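Local coordinates for protein endoglucanase (Humicola insolens, PDB 1DYS) that hydrolyses internal beta-1,4-glucosidic linkages in cellulose as a family 6 glycoside hydrolase, taking part in the breakdown of plant biomass, at residues A[115-120]-A[167-172]. Numbering follows the deposited sequence.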
# COMPACT_ATOMS: atom_id res chain seq x y z
N GLU A 115 11.04 -10.11 12.70
CA GLU A 115 11.08 -10.15 11.25
C GLU A 115 11.48 -8.79 10.64
O GLU A 115 11.76 -8.85 9.43
CB GLU A 115 9.70 -10.56 10.71
CG GLU A 115 9.33 -12.00 11.00
CD GLU A 115 8.01 -12.41 10.35
OE1 GLU A 115 7.87 -12.40 9.10
OE2 GLU A 115 7.04 -12.69 11.08
N TYR A 116 11.48 -7.73 11.45
CA TYR A 116 11.83 -6.43 10.86
C TYR A 116 13.01 -5.77 11.58
O TYR A 116 14.02 -5.63 10.87
CB TYR A 116 10.58 -5.54 10.77
CG TYR A 116 10.88 -4.17 10.20
CD1 TYR A 116 11.03 -3.97 8.83
CD2 TYR A 116 11.07 -3.09 11.05
CE1 TYR A 116 11.34 -2.71 8.31
CE2 TYR A 116 11.38 -1.82 10.54
CZ TYR A 116 11.49 -1.65 9.18
OH TYR A 116 11.81 -0.41 8.65
N VAL A 117 12.93 -5.51 12.88
CA VAL A 117 14.09 -4.90 13.53
C VAL A 117 15.32 -5.82 13.53
O VAL A 117 16.41 -5.37 13.14
CB VAL A 117 13.72 -4.45 14.96
CG1 VAL A 117 14.91 -3.89 15.70
CG2 VAL A 117 12.62 -3.36 14.86
N ASN A 118 15.17 -7.10 13.88
CA ASN A 118 16.40 -7.93 13.91
C ASN A 118 17.17 -7.94 12.63
O ASN A 118 18.38 -7.65 12.63
CB ASN A 118 16.08 -9.31 14.46
CG ASN A 118 15.72 -9.22 15.92
OD1 ASN A 118 15.78 -8.24 16.66
ND2 ASN A 118 15.26 -10.39 16.43
N PRO A 119 16.55 -8.20 11.51
CA PRO A 119 17.20 -8.26 10.21
C PRO A 119 17.77 -6.89 9.85
O PRO A 119 18.85 -6.82 9.25
CB PRO A 119 16.26 -8.84 9.16
CG PRO A 119 15.03 -9.10 9.96
CD PRO A 119 15.17 -8.71 11.41
N PHE A 120 17.07 -5.83 10.21
CA PHE A 120 17.56 -4.48 9.98
C PHE A 120 18.90 -4.30 10.72
O PHE A 120 19.89 -3.90 10.09
CB PHE A 120 16.54 -3.46 10.49
CG PHE A 120 16.62 -2.07 9.92
CD1 PHE A 120 17.74 -1.26 10.08
CD2 PHE A 120 15.48 -1.60 9.27
CE1 PHE A 120 17.69 0.03 9.58
CE2 PHE A 120 15.42 -0.31 8.77
CZ PHE A 120 16.55 0.48 8.92
N ILE A 167 15.59 0.99 19.21
CA ILE A 167 16.76 1.73 19.67
C ILE A 167 17.73 0.74 20.30
O ILE A 167 18.93 0.81 20.05
CB ILE A 167 16.37 2.78 20.72
CG1 ILE A 167 15.46 3.86 20.07
CG2 ILE A 167 17.56 3.49 21.35
CD1 ILE A 167 14.74 4.77 21.04
N SER A 168 17.19 -0.15 21.16
CA SER A 168 18.08 -1.11 21.84
C SER A 168 18.88 -1.95 20.88
O SER A 168 20.01 -2.38 21.20
CB SER A 168 17.29 -2.01 22.80
OG SER A 168 16.55 -3.09 22.22
N GLN A 169 18.33 -2.32 19.72
CA GLN A 169 19.04 -3.16 18.78
C GLN A 169 20.00 -2.46 17.83
O GLN A 169 20.71 -3.14 17.08
CB GLN A 169 18.05 -3.93 17.88
CG GLN A 169 17.34 -5.05 18.65
CD GLN A 169 18.30 -6.22 18.70
OE1 GLN A 169 18.82 -6.71 17.68
NE2 GLN A 169 18.63 -6.63 19.92
N LEU A 170 20.02 -1.13 17.81
CA LEU A 170 20.80 -0.37 16.86
C LEU A 170 21.84 0.52 17.51
O LEU A 170 22.03 1.69 17.15
CB LEU A 170 19.82 0.51 16.03
CG LEU A 170 18.92 -0.38 15.15
CD1 LEU A 170 17.77 0.47 14.57
CD2 LEU A 170 19.65 -1.05 14.01
N GLN A 171 22.47 0.01 18.59
CA GLN A 171 23.53 0.78 19.23
C GLN A 171 24.88 0.36 18.63
O GLN A 171 25.26 -0.80 18.78
CB GLN A 171 23.54 0.46 20.72
CG GLN A 171 22.33 0.85 21.53
CD GLN A 171 22.07 2.35 21.58
OE1 GLN A 171 22.89 3.11 22.09
NE2 GLN A 171 20.93 2.74 21.05
N ALA A 172 25.57 1.26 17.94
CA ALA A 172 26.88 0.95 17.36
C ALA A 172 27.56 2.28 17.03
O ALA A 172 26.84 3.27 16.84
CB ALA A 172 26.76 0.11 16.12
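Val117 meets Gln169 through the aliphatic root of the glutamine: CG1 of Val117 lies 3.8 Å from Gln169 CB, and the next carbon of the glutamine, CG, lies close to the same methyl. That methyl is placed by its first torsion, which sets CG1 anti to the backbone N (chi1 176°). One helical step on, Asn118 OD1 approaches Gln169 OE1 at 3.6 Å, with the two amide planes turned 56° apart. As modelled, these two oxygens can only touch each other; OD1 of Asn118 has its hydrogen bond with the hydroxyl of Tyr165, one turn back from Gln169 along helix 150-169. The glutamine chain bends at chi2, which brings its amide across the asparagine. An alanine in place of Gln169 would keep CB beside the valine but would probably open a gap where CG now lies against Val117 and the amide against Asn118.

The apolar half of the contact is looser. Leu170 CD2 approaches Phe120 CD1 obliquely at 4.4 Å, and both side chains also pack on Leu85 of strand 79-85. Ala121 extends the same surface, touching Gln169 and Leu170.

Further out, the chain leaving helix 150-169 is fixed by its own bonds. Ile167 O accepts from Leu170 N and, at 3.0 Å, from Gln171 NE2, with one donor above the carbonyl plane and the other below it; the hydrogen bond from NE2 is nearly straight (N-H...O 173°). Lys125 NZ, from the helix carrying Val117, adds a hydrogen bond to Gln169 O. The contact thus joins two helices flanking the parallel strands 79-85, 132-136 and 175-180, an arrangement characteristic of the distorted beta/alpha barrel of family 6 glycoside hydrolases.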